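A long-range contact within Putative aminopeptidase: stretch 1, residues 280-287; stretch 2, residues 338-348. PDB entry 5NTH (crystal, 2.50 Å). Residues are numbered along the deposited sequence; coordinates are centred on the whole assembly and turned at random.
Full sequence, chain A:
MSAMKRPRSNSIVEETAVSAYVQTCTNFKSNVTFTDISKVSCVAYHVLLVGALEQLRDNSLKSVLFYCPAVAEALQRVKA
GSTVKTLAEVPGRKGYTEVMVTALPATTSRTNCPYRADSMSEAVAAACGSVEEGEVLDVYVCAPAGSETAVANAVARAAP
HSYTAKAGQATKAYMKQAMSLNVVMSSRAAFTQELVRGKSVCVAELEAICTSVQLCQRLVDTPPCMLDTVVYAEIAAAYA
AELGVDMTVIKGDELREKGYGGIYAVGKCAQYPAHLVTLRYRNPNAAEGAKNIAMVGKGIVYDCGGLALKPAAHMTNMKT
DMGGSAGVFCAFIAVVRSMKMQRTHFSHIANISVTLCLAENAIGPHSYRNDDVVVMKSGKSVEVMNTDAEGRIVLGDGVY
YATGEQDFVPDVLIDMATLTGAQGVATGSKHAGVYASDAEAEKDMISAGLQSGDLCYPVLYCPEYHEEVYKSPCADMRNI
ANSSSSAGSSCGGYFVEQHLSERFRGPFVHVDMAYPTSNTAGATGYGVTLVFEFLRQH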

ATOM      1  N   ARG A 280      47.183  -2.321   1.794  1.00 38.34           N
ATOM      2  CA  ARG A 280      47.865  -1.561   2.848  1.00 39.92           C
ATOM      3  C   ARG A 280      49.305  -1.180   2.477  1.00 36.47           C
ATOM      4  O   ARG A 280      50.037  -1.981   1.884  1.00 34.56           O
ATOM      5  CB  ARG A 280      47.853  -2.348   4.149  1.00 43.94           C
ATOM      6  CG  ARG A 280      48.525  -3.716   4.026  1.00 49.13           C
ATOM      7  CD  ARG A 280      48.896  -4.317   5.374  1.00 56.34           C
ATOM      8  NE  ARG A 280      49.548  -3.330   6.273  1.00 63.19           N
ATOM      9  CZ  ARG A 280      50.846  -3.237   6.571  1.00 62.72           C
ATOM     10  NH1 ARG A 280      51.744  -4.073   6.058  1.00 67.01           N
ATOM     11  NH2 ARG A 280      51.244  -2.284   7.406  1.00 63.60           N
ATOM     12  N   TYR A 281      49.685   0.040   2.855  1.00 34.50           N
ATOM     13  CA  TYR A 281      51.024   0.592   2.639  1.00 33.76           C
ATOM     14  C   TYR A 281      51.604   1.010   3.972  1.00 34.16           C
ATOM     15  O   TYR A 281      50.911   1.693   4.747  1.00 32.73           O
ATOM     16  CB  TYR A 281      50.953   1.827   1.750  1.00 32.91           C
ATOM     17  CG  TYR A 281      52.266   2.341   1.177  1.00 32.36           C
ATOM     18  CD1 TYR A 281      53.111   1.520   0.437  1.00 32.68           C
ATOM     19  CD2 TYR A 281      52.617   3.682   1.304  1.00 32.61           C
ATOM     20  CE1 TYR A 281      54.297   2.022  -0.135  1.00 33.48           C
ATOM     21  CE2 TYR A 281      53.795   4.207   0.751  1.00 33.03           C
ATOM     22  CZ  TYR A 281      54.649   3.376   0.031  1.00 33.33           C
ATOM     23  OH  TYR A 281      55.818   3.897  -0.522  1.00 31.49           O
ATOM     24  N   ARG A 282      52.841   0.555   4.238  1.00 35.31           N
ATOM     25  CA  ARG A 282      53.719   1.185   5.222  1.00 37.38           C
ATOM     26  C   ARG A 282      54.481   2.298   4.526  1.00 36.22           C
ATOM     27  O   ARG A 282      55.159   2.076   3.508  1.00 36.54           O
ATOM     28  CB  ARG A 282      54.722   0.221   5.859  1.00 40.36           C
ATOM     29  CG  ARG A 282      55.617   0.873   6.967  1.00 44.78           C
ATOM     30  CD  ARG A 282      56.477  -0.135   7.746  1.00 47.46           C
ATOM     31  NE  ARG A 282      55.703  -1.385   7.842  1.00 52.43           N
ATOM     32  CZ  ARG A 282      55.102  -1.900   8.926  1.00 53.09           C
ATOM     33  NH1 ARG A 282      54.386  -3.024   8.772  1.00 51.64           N
ATOM     34  NH2 ARG A 282      55.219  -1.352  10.147  1.00 51.55           N
ATOM     35  N   ASN A 283      54.375   3.492   5.101  1.00 34.96           N
ATOM     36  CA  ASN A 283      55.032   4.673   4.579  1.00 34.20           C
ATOM     37  C   ASN A 283      56.510   4.626   4.986  1.00 34.90           C
ATOM     38  O   ASN A 283      56.823   4.632   6.192  1.00 34.49           O
ATOM     39  CB  ASN A 283      54.338   5.927   5.112  1.00 32.91           C
ATOM     40  CG  ASN A 283      54.884   7.196   4.508  1.00 32.28           C
ATOM     41  OD1 ASN A 283      55.805   7.164   3.683  1.00 31.70           O
ATOM     42  ND2 ASN A 283      54.321   8.329   4.917  1.00 31.70           N
ATOM     43  N   PRO A 284      57.423   4.580   3.993  1.00 34.83           N
ATOM     44  CA  PRO A 284      58.829   4.555   4.377  1.00 34.75           C
ATOM     45  C   PRO A 284      59.307   5.855   4.987  1.00 35.17           C
ATOM     46  O   PRO A 284      60.242   5.806   5.772  1.00 37.85           O
ATOM     47  CB  PRO A 284      59.577   4.294   3.061  1.00 35.18           C
ATOM     48  CG  PRO A 284      58.538   4.025   2.016  1.00 35.29           C
ATOM     49  CD  PRO A 284      57.249   4.599   2.528  1.00 35.11           C
ATOM     50  N   ASN A 285      58.688   6.993   4.647  1.00 34.71           N
ATOM     51  CA  ASN A 285      59.089   8.306   5.197  1.00 34.29           C
ATOM     52  C   ASN A 285      58.230   8.777   6.370  1.00 33.69           C
ATOM     53  O   ASN A 285      58.059   9.974   6.596  1.00 33.89           O
ATOM     54  CB  ASN A 285      59.080   9.379   4.106  1.00 34.79           C
ATOM     55  CG  ASN A 285      59.738   8.917   2.830  1.00 35.57           C
ATOM     56  OD1 ASN A 285      59.088   8.850   1.791  1.00 36.35           O
ATOM     57  ND2 ASN A 285      61.025   8.564   2.902  1.00 35.47           N
ATOM     58  N   ALA A 286      57.701   7.838   7.125  1.00 33.35           N
ATOM     59  CA  ALA A 286      56.894   8.175   8.270  1.00 34.11           C
ATOM     60  C   ALA A 286      57.747   8.814   9.363  1.00 35.08           C
ATOM     61  O   ALA A 286      58.799   8.268   9.701  1.00 35.17           O
ATOM     62  CB  ALA A 286      56.232   6.923   8.815  1.00 34.25           C
ATOM     63  N   ALA A 287      57.255   9.929   9.921  1.00 35.24           N
ATOM     64  CA  ALA A 287      57.889  10.651  11.009  1.00 35.80           C
ATOM     65  C   ALA A 287      57.640   9.948  12.320  1.00 39.43           C
ATOM     66  O   ALA A 287      56.859   8.991  12.373  1.00 42.02           O
ATOM     67  CB  ALA A 287      57.332  12.050  11.073  1.00 36.05           C
ATOM     68  N   SER A 338      50.273  10.456  -3.430  1.00 29.62           N
ATOM     69  CA  SER A 338      50.846  11.671  -2.894  1.00 30.24           C
ATOM     70  C   SER A 338      52.135  11.334  -2.073  1.00 31.42           C
ATOM     71  O   SER A 338      53.187  11.975  -2.210  1.00 30.84           O
ATOM     72  CB  SER A 338      49.785  12.417  -2.078  1.00 30.57           C
ATOM     73  OG  SER A 338      50.303  13.622  -1.503  1.00 31.95           O
ATOM     74  N   MET A 339      52.045  10.292  -1.254  1.00 32.88           N
ATOM     75  CA  MET A 339      53.187   9.764  -0.499  1.00 34.30           C
ATOM     76  C   MET A 339      54.400   9.466  -1.384  1.00 35.17           C
ATOM     77  O   MET A 339      55.524   9.796  -1.022  1.00 36.68           O
ATOM     78  CB  MET A 339      52.787   8.505   0.296  1.00 33.14           C
ATOM     79  CG  MET A 339      51.975   8.828   1.523  1.00 32.81           C
ATOM     80  SD  MET A 339      51.666   7.425   2.596  1.00 34.10           S
ATOM     81  CE  MET A 339      50.754   6.386   1.540  1.00 34.84           C
ATOM     82  N   LYS A 340      54.162   8.862  -2.536  1.00 35.93           N
ATOM     83  CA  LYS A 340      55.222   8.559  -3.494  1.00 37.33           C
ATOM     84  C   LYS A 340      55.781   9.783  -4.224  1.00 37.93           C
ATOM     85  O   LYS A 340      56.866   9.711  -4.799  1.00 35.26           O
ATOM     86  CB  LYS A 340      54.706   7.563  -4.519  1.00 38.51           C
ATOM     87  CG  LYS A 340      54.396   6.208  -3.916  1.00 38.21           C
ATOM     88  CD  LYS A 340      54.294   5.170  -5.009  1.00 39.28           C
ATOM     89  CE  LYS A 340      54.099   3.772  -4.453  1.00 39.63           C
ATOM     90  NZ  LYS A 340      55.091   3.393  -3.417  1.00 39.46           N
ATOM     91  N   MET A 341      55.035  10.887  -4.205  1.00 40.32           N
ATOM     92  CA  MET A 341      55.469  12.159  -4.808  1.00 42.72           C
ATOM     93  C   MET A 341      56.518  12.962  -4.012  1.00 46.19           C
ATOM     94  O   MET A 341      57.473  13.445  -4.610  1.00 49.90           O
ATOM     95  CB  MET A 341      54.255  13.044  -5.103  1.00 41.94           C
ATOM     96  CG  MET A 341      53.494  12.613  -6.349  1.00 43.05           C
ATOM     97  SD  MET A 341      51.798  13.216  -6.466  1.00 44.59           S
ATOM     98  CE  MET A 341      52.080  14.870  -5.850  1.00 43.02           C
ATOM     99  N   GLN A 342      56.326  13.150  -2.708  1.00 48.34           N
ATOM    100  CA  GLN A 342      57.318  13.846  -1.869  1.00 51.33           C
ATOM    101  C   GLN A 342      57.425  13.244  -0.451  1.00 50.33           C
ATOM    102  O   GLN A 342      56.447  12.739   0.110  1.00 49.16           O
ATOM    103  CB  GLN A 342      57.044  15.368  -1.800  1.00 56.47           C
ATOM    104  CG  GLN A 342      57.885  16.241  -2.742  1.00 59.71           C
ATOM    105  CD  GLN A 342      57.155  17.522  -3.184  1.00 66.15           C
ATOM    106  OE1 GLN A 342      56.732  17.667  -4.353  1.00 64.45           O
ATOM    107  NE2 GLN A 342      56.985  18.454  -2.244  1.00 67.08           N
ATOM    108  N   ARG A 343      58.637  13.350   0.108  1.00 50.67           N
ATOM    109  CA  ARG A 343      59.057  12.721   1.377  1.00 47.72           C
ATOM    110  C   ARG A 343      58.126  13.069   2.529  1.00 46.55           C
ATOM    111  O   ARG A 343      57.854  12.234   3.394  1.00 46.56           O
ATOM    112  CB  ARG A 343      60.496  13.181   1.729  1.00 46.07           C
ATOM    113  N   THR A 344      57.628  14.303   2.491  1.00 46.21           N
ATOM    114  CA  THR A 344      56.975  14.962   3.606  1.00 46.45           C
ATOM    115  C   THR A 344      55.446  14.910   3.562  1.00 47.19           C
ATOM    116  O   THR A 344      54.804  15.195   4.583  1.00 46.58           O
ATOM    117  CB  THR A 344      57.373  16.456   3.613  1.00 46.39           C
ATOM    118  OG1 THR A 344      56.889  17.079   2.418  1.00 47.00           O
ATOM    119  CG2 THR A 344      58.893  16.634   3.657  1.00 46.57           C
ATOM    120  N   HIS A 345      54.880  14.555   2.400  1.00 47.85           N
ATOM    121  CA  HIS A 345      53.446  14.766   2.126  1.00 47.51           C
ATOM    122  C   HIS A 345      52.428  14.098   3.028  1.00 42.15           C
ATOM    123  O   HIS A 345      51.441  14.754   3.386  1.00 46.93           O
ATOM    124  CB  HIS A 345      53.073  14.495   0.667  1.00 50.88           C
ATOM    125  CG  HIS A 345      53.130  15.719  -0.188  1.00 55.07           C
ATOM    126  ND1 HIS A 345      53.576  15.690  -1.492  1.00 56.18           N
ATOM    127  CD2 HIS A 345      52.814  17.013   0.079  1.00 56.17           C
ATOM    128  CE1 HIS A 345      53.525  16.915  -1.994  1.00 58.54           C
ATOM    129  NE2 HIS A 345      53.065  17.736  -1.062  1.00 57.39           N
ATOM    130  N   PHE A 346      52.590  12.847   3.415  1.00 34.76           N
ATOM    131  CA  PHE A 346      51.687  12.385   4.497  1.00 32.97           C
ATOM    132  C   PHE A 346      52.557  11.843   5.588  1.00 31.11           C
ATOM    133  O   PHE A 346      52.352  10.745   6.074  1.00 29.91           O
ATOM    134  CB  PHE A 346      50.634  11.368   4.009  1.00 31.75           C
ATOM    135  CG  PHE A 346      49.461  11.992   3.296  1.00 31.12           C
ATOM    136  CD1 PHE A 346      49.541  12.323   1.964  1.00 31.29           C
ATOM    137  CD2 PHE A 346      48.269  12.225   3.958  1.00 31.29           C
ATOM    138  CE1 PHE A 346      48.474  12.905   1.313  1.00 31.56           C
ATOM    139  CE2 PHE A 346      47.189  12.797   3.319  1.00 31.18           C
ATOM    140  CZ  PHE A 346      47.291  13.136   1.994  1.00 31.64           C
ATOM    141  N   SER A 347      53.543  12.642   5.977  1.00 30.06           N
ATOM    142  CA  SER A 347      54.625  12.176   6.881  1.00 29.55           C
ATOM    143  C   SER A 347      54.126  11.666   8.246  1.00 28.67           C
ATOM    144  O   SER A 347      54.713  10.783   8.846  1.00 27.92           O
ATOM    145  CB  SER A 347      55.681  13.282   7.075  1.00 29.06           C
ATOM    146  OG  SER A 347      55.112  14.440   7.670  1.00 29.00           O
ATOM    147  N   HIS A 348      53.000  12.211   8.675  1.00 28.59           N
ATOM    148  CA  HIS A 348      52.354  11.917   9.954  1.00 29.53           C
ATOM    149  C   HIS A 348      51.453  10.652   9.845  1.00 30.08           C
ATOM    150  O   HIS A 348      50.577  10.431  10.695  1.00 30.86           O
ATOM    151  CB  HIS A 348      51.511  13.136  10.367  1.00 29.70           C
ATOM    152  CG  HIS A 348      50.488  13.500   9.333  1.00 30.82           C
ATOM    153  ND1 HIS A 348      50.814  14.161   8.161  1.00 30.84           N
ATOM    154  CD2 HIS A 348      49.174  13.189   9.233  1.00 31.37           C
ATOM    155  CE1 HIS A 348      49.739  14.274   7.406  1.00 30.34           C
ATOM    156  NE2 HIS A 348      48.727  13.706   8.039  1.00 31.13           N
TER

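A strand and the turn that follows it pack against a helix and the loop beyond, burying 440 Å² in all. Neighbouring side chains diverge: Tyr281 points its CA-to-CB bond toward the second stretch, whereas that of Arg282 points away and leaves its long, charged side chain in solvent.

Tyr281, with chi1 in t, uses both parts of its amphipathic side chain at the contact. Tyr281 CD2 lies 3.3 Å from Met339 CE, and Tyr281 OH accepts a hydrogen bond from Lys340 NZ at 3.0 Å. Met339 adopts m, t, m: the extended chi2 carries the sulfur out from the helix, and the turn at chi3 sets the methyl at the edge of the Tyr281 ring, near its plane. An unbranched, flexible thioether suits this buried place. The CA-to-CB bond of Lys340 points sideways, so its contact depends on length; chi1 is m, chi2 and chi3 are t, and a final bend at chi4 (m) brings the ammonium to the phenol while the residue remains exposed.

Asn283 is buried, and its amide works in two directions. With chi1 t and chi2 near 0°, Asn283 OD1 accepts a hydrogen bond from Asn285 N (3.0 Å), steadying the type I turn from Asn283 to Ala286, while Asn283 ND2 lies 3.6 Å from Met339 SD and 3.3 Å from Phe346 O. Asn285, chi1 m, points its CA-to-CB bond toward the second stretch, and Asn285 CB lies 3.2 Å from Arg343 O.

From the end of the turn onward, backbone atoms dominate. Ala287 N donates a nearly straight hydrogen bond to Ser347 O (2.9 Å, 174°), and Ala286 CA approaches Ser347 O at 3.4 Å in a CA-H...O contact. Ser347, chi1 p, turns Ser347 OG back to Thr344 O in a weak hydrogen bond of 3.2 Å, giving its hydroxyl a partner within its own stretch.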